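PDB 4Q38: acyltransferase from Actinoplanes teichomyceticus, which transfers long acyl chains from acyl-coenzyme A to the amino sugar of teicoplanin-type glycopeptide antibiotics. Local coordinates for residues 191-196 and 211-216; 218-223 and 265-270; 205-210 and 246-251. All coordinates share one frame; numbering follows the deposited sequence.

From the N terminus, residues 191-196 open contact 1 at the start of strand 194-200. The chain turns back through strand 206-211, where residues 205-210 open contact 3, and residues 211-216 then close contact 1, so these two contacts cross. Residues 218-223 next open contact 2 and lead into helix 221-238. Strand 246-251 closes contact 3 beside strand 206-211, completing a beta-alpha-beta unit, before residues 265-270 close contact 2, which therefore crosses contact 3 as well. Contacts 1 and 2 follow each other in series and touch through Arg193, Leu194 and Leu219. Contacts 1 and 3 share one sheet and the acylated sugar, while contact 2 holds the coenzyme A pyrophosphate.

Contact 1: residues 191-196 and 211-216; sequences LGRLQF and HVPEWG. With TEC (2-amino-6-O-decanoyl-2-deoxy-beta-D-glucopyranose), chain E.
Gln195 and His211 form an antiparallel, hydrogen-bonded bridge where two neighbouring strands of the GNAT-like domain meet, and beyond it residues 212-216 leave the sheet as a loop. Their side chains lie on the same face and cross at about a right angle, the amide and imidazole planes 78° apart, with Gln195 OE1 3.4 Å from His211 CB. The amide also meets Pro213 tip to tip, OE1 lying 3.5 Å from its CD. His211 turns an edge to the sugar ester, O6 in the ring plane, while NE2 bonds to Ser197 OG. Beside the bridge, Leu194 CD2 packs 3.8 Å from Val212 CG2. Arg193 fixes the departing loop: CG, anti to the backbone N (chi1 -172°), starts the side chain beside the carbonyl carbon, and the bend at chi2 turns CD toward the loop carbonyls. NH1 and NH2 both bind Pro213 O end-on, at 2.9 and 3.0 Å, with the acceptor in the guanidinium plane. Trp215 O lies over one face, and NH2 also bonds to Gly217 O, so a long, multiply donating cation suits this carbonyl-rich turn. Val212 O bonds to coenzyme A, and Val212 N donates to the ester carbonyl oxygen OAW at 2.9 Å.

Contact 2: residues 218-223 and 265-270; sequences PLLPKA and DSNIIQ. With COA (coenzyme A), chain D.
Pyrophosphate oxygen O4A of coenzyme A is gripped from both segments, by Leu219 N at 2.7 Å and by Asn267 ND2 at 2.9 Å. CG of Asn267 stands anti to the carbonyl carbon (chi1 -67°), and ND2 beyond it meets O4A in a nearly straight bond (165°); the backbone N binds O1A of the other phosphate at 2.8 Å. The same side chain lies between the segments: CB sits 3.2 Å from Leu219 O, and OD1 rests against Pro221 CD, the two side chains crossing at about a right angle. Leu219 is the centre of an inverse gamma turn whose weak bond, Leu220 N to Pro218 O, does not use the Leu219 N-H. Pro221 suits the first turn of helix 221-238, where no backbone N-H is needed. Ser266, the N-cap of helix 267-272, donates through OG to O2A at 2.6 Å and accepts there from Ile269 N at 3.2 Å. Ile268 N supplies a second bond to O2A. No hydrogen bond joins the segments directly. The negative pyrophosphate therefore links them, probably aided by the positive end of helix 267-272, its charge met here by neutral N-H and hydroxyl groups.

Contact 3: residues 205-210 and 246-251; sequences TPHLGL and VAWGSS. With TEC (2-amino-6-O-decanoyl-2-deoxy-beta-D-glucopyranose), chain E.
Leu208 and Ala247 pair in parallel, as do Gly209 and Trp248, in the beta-alpha-beta crossover that runs from strand 206-211 through helix 221-238 to strand 246-251. The short strand axes come within 4.6 Å and their directions cross at 40°. Three backbone bonds zigzag between them: Leu208 N to Val246 O, Trp248 N to Leu208 O, and Leu210 N to Trp248 O, the last at 2.9 Å. At both ends a water replaces the direct bond. One joins Pro206 O to Val246 N; the other receives Ser250 N and donates to Leu210 O. The bridged Leu210 end, where the decanoyl chain lies, is consistent with the parting of the central parallel strands in GNAT folds.

Leu208 and Ala247 share one face; the leucine packs on Ala231 and Phe235 of the crossover helix, while the small Ala247 leaves its CB to meet Leu210 CD1. On the opposite face, His207 has CG between its backbone N and carbonyl carbon (chi1 64°). The His207 and Trp248 side chains cross at about a right angle; their rings form an edge-to-face pair, planes 56° apart. The Trp248 edge atom CD1 stands 3.3 Å above the His207 ring plane, toward the rim. Trp248 has a second conformer, so the pair holds for this one. His207 belongs to an N-acetylglucosamine site seen in a structure of this protein, though that sugar is not bound here. Gly209 also bonds through its backbone to Ser197 of strand 194-200.

Gly249, without a side chain, leaves room for the ligand, its CA 4.0 Å from CAP. Leu210 CD2 lines the same decanoyl tail, also 4.0 Å from CAP. Further along, Ser251 CB lies 3.7 Å from CAQ.

Contact 1: residues 191-196 and 211-216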
loop_
_atom_site.group_PDB
_atom_site.type_symbol
_atom_site.label_atom_id
_atom_site.label_comp_id
_atom_site.label_asym_id
_atom_site.label_seq_id
_atom_site.Cartn_x
_atom_site.Cartn_y
_atom_site.Cartn_z
ATOM N N LEU A 191 13.355 2.177 2.963
ATOM C CA LEU A 191 14.751 2.316 3.330
ATOM C C LEU A 191 15.570 1.297 2.539
ATOM O O LEU A 191 16.082 0.310 3.080
ATOM C CB LEU A 191 14.905 2.128 4.850
ATOM C CG LEU A 191 14.092 3.049 5.781
ATOM C CD1 LEU A 191 14.432 2.726 7.235
ATOM C CD2 LEU A 191 14.311 4.542 5.536
ATOM N N GLY A 192 15.680 1.533 1.236
ATOM C CA GLY A 192 16.342 0.565 0.350
ATOM C C GLY A 192 15.322 -0.425 -0.166
ATOM O O GLY A 192 14.255 -0.012 -0.628
ATOM N N ARG A 193 15.639 -1.723 -0.100
ATOM C CA ARG A 193 14.757 -2.756 -0.668
ATOM C C ARG A 193 13.470 -2.928 0.154
ATOM O O ARG A 193 12.413 -3.240 -0.396
ATOM C CB ARG A 193 15.496 -4.104 -0.802
ATOM C CG ARG A 193 14.728 -5.188 -1.568
ATOM C CD ARG A 193 14.432 -4.714 -2.985
ATOM N NE ARG A 193 13.464 -5.539 -3.721
ATOM C CZ ARG A 193 12.140 -5.485 -3.590
ATOM N NH1 ARG A 193 11.566 -4.675 -2.692
ATOM N NH2 ARG A 193 11.379 -6.263 -4.351
ATOM N N LEU A 194 13.572 -2.725 1.466
ATOM C CA LEU A 194 12.426 -2.918 2.368
ATOM C C LEU A 194 11.814 -1.604 2.825
ATOM O O LEU A 194 12.488 -0.573 2.854
ATOM C CB LEU A 194 12.875 -3.671 3.615
ATOM C CG LEU A 194 13.649 -4.970 3.437
ATOM C CD1 LEU A 194 14.041 -5.448 4.821
ATOM C CD2 LEU A 194 12.782 -5.989 2.704
ATOM N N GLN A 195 10.538 -1.670 3.206
ATOM C CA GLN A 195 9.848 -0.589 3.888
ATOM C C GLN A 195 9.647 -0.933 5.356
ATOM O O GLN A 195 9.552 -2.109 5.723
ATOM C CB GLN A 195 8.456 -0.394 3.297
ATOM C CG GLN A 195 8.411 0.065 1.853
ATOM C CD GLN A 195 7.090 -0.311 1.223
ATOM O OE1 GLN A 195 6.542 -1.370 1.534
ATOM N NE2 GLN A 195 6.565 0.550 0.349
ATOM N N PHE A 196 9.566 0.106 6.181
ATOM C CA PHE A 196 9.288 -0.044 7.614
ATOM C C PHE A 196 8.198 0.919 8.037
ATOM O O PHE A 196 8.247 2.099 7.703
ATOM C CB PHE A 196 10.555 0.219 8.450
ATOM C CG PHE A 196 11.659 -0.766 8.195
ATOM C CD1 PHE A 196 11.716 -1.965 8.890
ATOM C CD2 PHE A 196 12.628 -0.510 7.224
ATOM C CE1 PHE A 196 12.723 -2.897 8.635
ATOM C CE2 PHE A 196 13.641 -1.430 6.970
ATOM C CZ PHE A 196 13.683 -2.630 7.666
ATOM N N HIS A 211 7.941 -4.492 5.397
ATOM C CA HIS A 211 7.142 -4.738 4.195
ATOM C C HIS A 211 8.040 -4.810 2.982
ATOM O O HIS A 211 9.114 -4.211 2.967
ATOM C CB HIS A 211 6.091 -3.639 4.003
ATOM C CG HIS A 211 5.367 -3.260 5.270
ATOM N ND1 HIS A 211 4.239 -3.876 5.673
ATOM C CD2 HIS A 211 5.666 -2.314 6.247
ATOM C CE1 HIS A 211 3.825 -3.344 6.839
ATOM N NE2 HIS A 211 4.694 -2.385 7.189
ATOM N N VAL A 212 7.602 -5.546 1.965
ATOM C CA VAL A 212 8.398 -5.737 0.756
ATOM C C VAL A 212 7.592 -5.230 -0.443
ATOM O O VAL A 212 6.642 -5.890 -0.882
ATOM C CB VAL A 212 8.807 -7.225 0.545
ATOM C CG1 VAL A 212 9.690 -7.366 -0.698
ATOM C CG2 VAL A 212 9.531 -7.784 1.771
ATOM N N PRO A 213 7.938 -4.041 -0.950
ATOM C CA PRO A 213 7.299 -3.566 -2.171
ATOM C C PRO A 213 7.736 -4.415 -3.365
ATOM O O PRO A 213 8.806 -5.034 -3.341
ATOM C CB PRO A 213 7.805 -2.127 -2.313
ATOM C CG PRO A 213 9.049 -2.059 -1.497
ATOM C CD PRO A 213 8.937 -3.093 -0.419
ATOM N N GLU A 214 6.905 -4.465 -4.390
ATOM C CA GLU A 214 7.198 -5.336 -5.520
ATOM C C GLU A 214 8.399 -4.816 -6.303
ATOM O O GLU A 214 9.318 -5.569 -6.612
ATOM C CB GLU A 214 5.984 -5.481 -6.441
ATOM C CG GLU A 214 6.306 -6.324 -7.679
ATOM C CD GLU A 214 5.114 -6.520 -8.588
ATOM O OE1 GLU A 214 4.076 -7.026 -8.120
ATOM O OE2 GLU A 214 5.224 -6.164 -9.778
ATOM N N TRP A 215 8.403 -3.520 -6.597
ATOM C CA TRP A 215 9.469 -2.937 -7.419
ATOM C C TRP A 215 10.779 -2.841 -6.713
ATOM O O TRP A 215 10.834 -2.547 -5.519
ATOM C CB TRP A 215 9.056 -1.565 -7.919
ATOM C CG TRP A 215 8.073 -1.623 -9.059
ATOM C CD1 TRP A 215 7.471 -2.752 -9.616
ATOM C CD2 TRP A 215 7.524 -0.491 -9.804
ATOM N NE1 TRP A 215 6.629 -2.401 -10.641
ATOM C CE2 TRP A 215 6.607 -1.059 -10.799
ATOM C CE3 TRP A 215 7.692 0.886 -9.746
ATOM C CZ2 TRP A 215 5.907 -0.260 -11.694
ATOM C CZ3 TRP A 215 6.978 1.682 -10.652
ATOM C CH2 TRP A 215 6.110 1.118 -11.602
ATOM N N GLY A 216 11.853 -3.086 -7.457
ATOM C CA GLY A 216 13.190 -3.021 -6.900
ATOM C C GLY A 216 13.967 -4.310 -7.050
ATOM O O GLY A 216 15.033 -4.446 -6.460
HETATM C CAV TEC E . 11.569 -13.835 4.005
HETATM C CAU TEC E . 11.763 -12.341 3.875
HETATM C CAT TEC E . 11.136 -11.569 5.007
HETATM C CAS TEC E . 9.760 -12.076 5.339
HETATM C CAR TEC E . 8.972 -10.983 5.998
HETATM C CAQ TEC E . 7.951 -10.522 5.023
HETATM C CAP TEC E . 7.072 -9.443 5.552
HETATM C CAO TEC E . 6.427 -8.818 4.361
HETATM C CAN TEC E . 5.114 -8.233 4.701
HETATM C CAM TEC E . 4.586 -7.372 3.583
HETATM O OAW TEC E . 5.252 -7.131 2.606
HETATM O O6 TEC E . 3.293 -7.034 3.735
HETATM C C6 TEC E . 2.878 -5.689 3.614
HETATM C C5 TEC E . 1.931 -5.477 2.407
HETATM O O5 TEC E . 0.778 -4.768 2.751
HETATM C C1 TEC E . -0.060 -5.115 1.614
HETATM O O1 TEC E . -1.348 -5.207 1.783
HETATM C C2 TEC E . 0.263 -4.145 0.512
HETATM N N2 TEC E . -0.574 -4.471 -0.631
HETATM C C3 TEC E . 1.632 -4.525 0.196
HETATM O O3 TEC E . 1.972 -3.461 -0.512
HETATM C C4 TEC E . 2.570 -4.641 1.369
HETATM O O4 TEC E . 3.621 -5.301 0.984
#

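Contact 2: residues 218-223 and 265-270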
loop_
_atom_site.group_PDB
_atom_site.type_symbol
_atom_site.label_atom_id
_atom_site.label_comp_id
_atom_site.label_asym_id
_atom_site.label_seq_id
_atom_site.Cartn_x
_atom_site.Cartn_y
_atom_site.Cartn_z
ATOM N N PRO A 218 14.854 -8.635 -7.134
ATOM C CA PRO A 218 14.806 -9.719 -6.150
ATOM C C PRO A 218 15.168 -9.289 -4.737
ATOM O O PRO A 218 15.861 -8.291 -4.538
ATOM C CB PRO A 218 15.845 -10.727 -6.675
ATOM C CG PRO A 218 15.908 -10.464 -8.148
ATOM C CD PRO A 218 15.725 -8.973 -8.283
ATOM N N LEU A 219 14.692 -10.055 -3.764
ATOM C CA LEU A 219 14.992 -9.804 -2.365
ATOM C C LEU A 219 16.384 -10.368 -2.034
ATOM O O LEU A 219 16.515 -11.314 -1.253
ATOM C CB LEU A 219 13.912 -10.458 -1.495
ATOM C CG LEU A 219 13.254 -9.694 -0.343
ATOM C CD1 LEU A 219 12.718 -10.677 0.684
ATOM C CD2 LEU A 219 14.183 -8.685 0.315
ATOM N N LEU A 220 17.419 -9.785 -2.642
ATOM C CA LEU A 220 18.803 -10.241 -2.466
ATOM C C LEU A 220 19.239 -10.081 -1.006
ATOM O O LEU A 220 18.931 -9.060 -0.381
ATOM C CB LEU A 220 19.745 -9.457 -3.388
ATOM C CG LEU A 220 19.599 -9.559 -4.920
ATOM C CD1 LEU A 220 20.601 -8.648 -5.614
ATOM C CD2 LEU A 220 19.771 -10.991 -5.417
ATOM N N PRO A 221 19.914 -11.104 -0.440
ATOM C CA PRO A 221 20.384 -11.030 0.942
ATOM C C PRO A 221 21.132 -9.758 1.331
ATOM O O PRO A 221 20.860 -9.221 2.407
ATOM C CB PRO A 221 21.255 -12.281 1.066
ATOM C CG PRO A 221 20.474 -13.275 0.270
ATOM C CD PRO A 221 19.954 -12.498 -0.928
ATOM N N LYS A 222 22.031 -9.263 0.473
ATOM C CA LYS A 222 22.764 -8.025 0.771
ATOM C C LYS A 222 21.870 -6.790 0.794
ATOM O O LYS A 222 22.118 -5.873 1.556
ATOM C CB LYS A 222 23.911 -7.769 -0.217
ATOM C CG LYS A 222 25.224 -8.430 0.161
ATOM C CD LYS A 222 25.623 -9.466 -0.873
ATOM C CE LYS A 222 27.118 -9.416 -1.163
ATOM N NZ LYS A 222 27.947 -9.798 0.016
ATOM N N ALA A 223 20.844 -6.769 -0.048
ATOM C CA ALA A 223 19.904 -5.641 -0.070
ATOM C C ALA A 223 18.994 -5.693 1.162
ATOM O O ALA A 223 18.743 -4.671 1.811
ATOM C CB ALA A 223 19.084 -5.667 -1.347
ATOM N N ASP A 265 18.540 -21.934 -3.494
ATOM C CA ASP A 265 18.909 -20.670 -4.113
ATOM C C ASP A 265 17.814 -19.603 -3.939
ATOM O O ASP A 265 18.049 -18.427 -4.216
ATOM C CB ASP A 265 19.267 -20.871 -5.590
ATOM C CG ASP A 265 18.103 -21.394 -6.411
ATOM O OD1 ASP A 265 17.279 -22.155 -5.863
ATOM O OD2 ASP A 265 18.010 -21.045 -7.607
ATOM N N SER A 266 16.641 -20.009 -3.455
ATOM C CA SER A 266 15.538 -19.070 -3.222
ATOM C C SER A 266 15.915 -18.043 -2.155
ATOM O O SER A 266 16.392 -18.399 -1.073
ATOM C CB SER A 266 14.253 -19.807 -2.837
ATOM O OG SER A 266 13.314 -18.938 -2.212
ATOM N N ASN A 267 15.729 -16.768 -2.482
ATOM C CA ASN A 267 15.938 -15.684 -1.520
ATOM C C ASN A 267 14.994 -15.784 -0.320
ATOM O O ASN A 267 15.416 -15.588 0.819
ATOM C CB ASN A 267 15.784 -14.323 -2.211
ATOM C CG ASN A 267 16.890 -14.065 -3.222
ATOM O OD1 ASN A 267 18.044 -14.394 -2.973
ATOM N ND2 ASN A 267 16.539 -13.488 -4.367
ATOM N N ILE A 268 13.728 -16.095 -0.591
ATOM C CA ILE A 268 12.721 -16.291 0.461
ATOM C C ILE A 268 13.180 -17.370 1.453
ATOM O O ILE A 268 13.238 -17.125 2.662
ATOM C CB ILE A 268 11.327 -16.595 -0.139
ATOM C CG1 ILE A 268 10.779 -15.329 -0.829
ATOM C CG2 ILE A 268 10.354 -17.085 0.936
ATOM C CD1 ILE A 268 9.571 -15.540 -1.720
ATOM N N ILE A 269 13.554 -18.537 0.936
ATOM C CA ILE A 269 13.990 -19.639 1.797
ATOM C C ILE A 269 15.171 -19.220 2.667
ATOM O O ILE A 269 15.089 -19.310 3.900
ATOM C CB ILE A 269 14.287 -20.931 0.993
ATOM C CG1 ILE A 269 13.049 -21.356 0.191
ATOM C CG2 ILE A 269 14.733 -22.065 1.922
ATOM C CD1 ILE A 269 11.850 -21.758 1.031
ATOM N N GLN A 270 16.241 -18.719 2.043
ATOM C CA GLN A 270 17.444 -18.303 2.778
ATOM C C GLN A 270 17.127 -17.285 3.877
ATOM O O GLN A 270 17.549 -17.447 5.024
ATOM C CB GLN A 270 18.495 -17.712 1.830
ATOM C CG GLN A 270 19.077 -18.672 0.806
ATOM C CD GLN A 270 19.752 -17.937 -0.343
ATOM O OE1 GLN A 270 20.633 -17.098 -0.135
ATOM N NE2 GLN A 270 19.339 -18.249 -1.564
HETATM N N1A COA D . 5.767 -13.894 -8.763
HETATM C C2A COA D . 6.256 -14.847 -9.582
HETATM N N3A COA D . 7.428 -15.473 -9.378
HETATM C C4A COA D . 8.194 -15.157 -8.302
HETATM C C5A COA D . 7.728 -14.121 -7.362
HETATM C C6A COA D . 6.427 -13.480 -7.655
HETATM N N6A COA D . 5.896 -12.525 -6.851
HETATM N N7A COA D . 8.674 -14.022 -6.410
HETATM C C8A COA D . 9.653 -14.908 -6.705
HETATM N N9A COA D . 9.370 -15.573 -7.841
HETATM C C1B COA D . 10.193 -16.633 -8.472
HETATM C C2B COA D . 11.629 -16.216 -8.734
HETATM O O2B COA D . 11.750 -15.590 -10.007
HETATM C C3B COA D . 12.358 -17.540 -8.642
HETATM O O3B COA D . 12.111 -18.275 -9.843
HETATM P P3B COA D . 13.060 -19.474 -10.376
HETATM O O7A COA D . 14.264 -18.747 -10.892
HETATM O O8A COA D . 12.177 -20.145 -11.394
HETATM O O9A COA D . 13.334 -20.344 -9.173
HETATM C C4B COA D . 11.616 -18.245 -7.510
HETATM O O4B COA D . 10.280 -17.739 -7.569
HETATM C C5B COA D . 12.220 -18.019 -6.121
HETATM O O5B COA D . 12.169 -16.622 -5.787
HETATM P P1A COA D . 12.933 -15.997 -4.522
HETATM O O1A COA D . 14.406 -15.846 -4.790
HETATM O O2A COA D . 12.481 -16.772 -3.313
HETATM O O3A COA D . 12.261 -14.522 -4.432
HETATM P P2A COA D . 12.759 -13.207 -5.217
HETATM O O4A COA D . 13.820 -12.519 -4.401
HETATM O O5A COA D . 13.058 -13.512 -6.661
HETATM O O6A COA D . 11.400 -12.344 -5.188
HETATM C CBP COA D . 9.933 -10.707 -4.080
HETATM C CCP COA D . 10.846 -11.921 -3.938
HETATM C CDP COA D . 9.392 -10.436 -2.686
HETATM C CEP COA D . 10.759 -9.534 -4.567
HETATM C CAP COA D . 8.782 -11.009 -5.070
HETATM O OAP COA D . 8.096 -12.196 -4.671
HETATM C C9P COA D . 7.743 -9.918 -5.257
HETATM O O9P COA D . 7.997 -8.934 -5.930
HETATM N N8P COA D . 6.546 -10.104 -4.690
HETATM C C7P COA D . 5.526 -9.070 -4.652
HETATM C C6P COA D . 5.622 -8.252 -3.366
HETATM C C5P COA D . 5.315 -9.113 -2.151
HETATM O O5P COA D . 4.917 -10.265 -2.285
HETATM N N4P COA D . 5.525 -8.545 -0.960
HETATM C C3P COA D . 5.058 -9.145 0.286
HETATM C C2P COA D . 3.568 -8.952 0.524
HETATM S S1P COA D . 3.069 -9.733 2.095
#

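Contact 3: residues 205-210 and 246-251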
loop_
_atom_site.group_PDB
_atom_site.type_symbol
_atom_site.label_atom_id
_atom_site.label_comp_id
_atom_site.label_asym_id
_atom_site.label_seq_id
_atom_site.Cartn_x
_atom_site.Cartn_y
_atom_site.Cartn_z
ATOM N N THR A 205 3.371 -2.120 22.827
ATOM C CA THR A 205 4.831 -2.128 22.671
ATOM C C THR A 205 5.216 -1.695 21.240
ATOM O O THR A 205 4.675 -2.217 20.269
ATOM C CB THR A 205 5.427 -3.514 23.028
ATOM O OG1 THR A 205 5.108 -3.823 24.393
ATOM C CG2 THR A 205 6.965 -3.552 22.850
ATOM N N PRO A 206 6.115 -0.707 21.116
ATOM C CA PRO A 206 6.494 -0.249 19.774
ATOM C C PRO A 206 7.238 -1.339 19.016
ATOM O O PRO A 206 8.050 -2.063 19.602
ATOM C CB PRO A 206 7.434 0.932 20.057
ATOM C CG PRO A 206 7.969 0.686 21.434
ATOM C CD PRO A 206 6.796 0.073 22.172
ATOM N N HIS A 207 6.926 -1.483 17.732
ATOM C CA HIS A 207 7.792 -2.222 16.824
ATOM C C HIS A 207 7.805 -1.571 15.467
ATOM O O HIS A 207 7.150 -0.551 15.252
ATOM C CB HIS A 207 7.412 -3.704 16.748
ATOM C CG HIS A 207 6.035 -3.968 16.179
ATOM N ND1 HIS A 207 4.966 -4.212 16.958
ATOM C CD2 HIS A 207 5.586 -4.054 14.859
ATOM C CE1 HIS A 207 3.875 -4.423 16.183
ATOM N NE2 HIS A 207 4.255 -4.332 14.901
ATOM N N LEU A 208 8.575 -2.135 14.545
ATOM C CA LEU A 208 8.484 -1.712 13.152
ATOM C C LEU A 208 7.858 -2.808 12.308
ATOM O O LEU A 208 8.278 -3.965 12.360
ATOM C CB LEU A 208 9.859 -1.319 12.612
ATOM C CG LEU A 208 10.597 -0.179 13.340
ATOM C CD1 LEU A 208 11.975 -0.036 12.704
ATOM C CD2 LEU A 208 9.860 1.154 13.269
ATOM N N GLY A 209 6.835 -2.449 11.537
ATOM C CA GLY A 209 6.297 -3.363 10.539
ATOM C C GLY A 209 7.297 -3.405 9.394
ATOM O O GLY A 209 7.841 -2.374 9.007
ATOM N N LEU A 210 7.578 -4.594 8.885
ATOM C CA LEU A 210 8.511 -4.731 7.760
ATOM C C LEU A 210 7.677 -5.114 6.546
ATOM O O LEU A 210 6.797 -5.950 6.655
ATOM C CB LEU A 210 9.591 -5.777 8.073
ATOM C CG LEU A 210 10.717 -6.046 7.058
ATOM C CD1 LEU A 210 11.940 -6.570 7.797
ATOM C CD2 LEU A 210 10.293 -7.024 5.968
ATOM N N VAL A 246 12.456 -4.405 17.524
ATOM C CA VAL A 246 12.105 -5.597 16.751
ATOM C C VAL A 246 11.306 -5.224 15.487
ATOM O O VAL A 246 10.498 -4.300 15.536
ATOM C CB VAL A 246 11.229 -6.535 17.623
ATOM C CG1 VAL A 246 10.796 -7.769 16.855
ATOM C CG2 VAL A 246 11.954 -6.935 18.910
ATOM N N ALA A 247 11.499 -5.969 14.399
ATOM C CA ALA A 247 10.666 -5.849 13.216
ATOM C C ALA A 247 9.740 -7.047 13.179
ATOM O O ALA A 247 10.171 -8.181 13.433
ATOM C CB ALA A 247 11.513 -5.794 11.946
ATOM N N TRP A 248 8.472 -6.782 12.861
ATOM C CA TRP A 248 7.502 -7.847 12.695
ATOM C C TRP A 248 7.063 -7.924 11.266
ATOM O O TRP A 248 6.948 -6.910 10.573
ATOM C CB TRP A 248 6.311 -7.642 13.620
ATOM C CG TRP A 248 6.629 -7.905 15.077
ATOM C CD1 TRP A 248 7.263 -7.049 15.978
ATOM C CD2 TRP A 248 6.336 -9.117 15.849
ATOM N NE1 TRP A 248 7.373 -7.633 17.217
ATOM C CE2 TRP A 248 6.844 -8.878 17.203
ATOM C CE3 TRP A 248 5.735 -10.335 15.562
ATOM C CZ2 TRP A 248 6.728 -9.822 18.208
ATOM C CZ3 TRP A 248 5.629 -11.278 16.584
ATOM C CH2 TRP A 248 6.115 -11.027 17.875
ATOM N N GLY A 249 6.836 -9.144 10.801
ATOM C CA GLY A 249 6.327 -9.355 9.449
ATOM C C GLY A 249 5.194 -10.360 9.462
ATOM O O GLY A 249 5.241 -11.328 10.219
ATOM N N SER A 250 4.158 -10.111 8.658
ATOM C CA SER A 250 3.118 -11.111 8.390
ATOM C C SER A 250 3.037 -11.269 6.877
ATOM O O SER A 250 2.841 -10.285 6.163
ATOM C CB SER A 250 1.750 -10.684 8.929
ATOM O OG SER A 250 1.780 -10.472 10.326
ATOM N N SER A 251 3.214 -12.488 6.377
ATOM C CA SER A 251 3.313 -12.675 4.936
ATOM C C SER A 251 3.142 -14.121 4.506
ATOM O O SER A 251 3.483 -15.049 5.239
ATOM C CB SER A 251 4.669 -12.171 4.427
ATOM O OG SER A 251 4.740 -12.237 3.012
HETATM C CAV TEC E . 11.569 -13.835 4.005
HETATM C CAU TEC E . 11.763 -12.341 3.875
HETATM C CAT TEC E . 11.136 -11.569 5.007
HETATM C CAS TEC E . 9.760 -12.076 5.339
HETATM C CAR TEC E . 8.972 -10.983 5.998
HETATM C CAQ TEC E . 7.951 -10.522 5.023
HETATM C CAP TEC E . 7.072 -9.443 5.552
HETATM C CAO TEC E . 6.427 -8.818 4.361
HETATM C CAN TEC E . 5.114 -8.233 4.701
HETATM C CAM TEC E . 4.586 -7.372 3.583
HETATM O OAW TEC E . 5.252 -7.131 2.606
HETATM O O6 TEC E . 3.293 -7.034 3.735
HETATM C C6 TEC E . 2.878 -5.689 3.614
HETATM C C5 TEC E . 1.931 -5.477 2.407
HETATM O O5 TEC E . 0.778 -4.768 2.751
HETATM C C1 TEC E . -0.060 -5.115 1.614
HETATM O O1 TEC E . -1.348 -5.207 1.783
HETATM C C2 TEC E . 0.263 -4.145 0.512
HETATM N N2 TEC E . -0.574 -4.471 -0.631
HETATM C C3 TEC E . 1.632 -4.525 0.196
HETATM O O3 TEC E . 1.972 -3.461 -0.512
HETATM C C4 TEC E . 2.570 -4.641 1.369
HETATM O O4 TEC E . 3.621 -5.301 0.984
HETATM O O HOH W 1 10.370 -3.499 19.349
HETATM O O HOH W 2 4.529 -6.989 7.889
#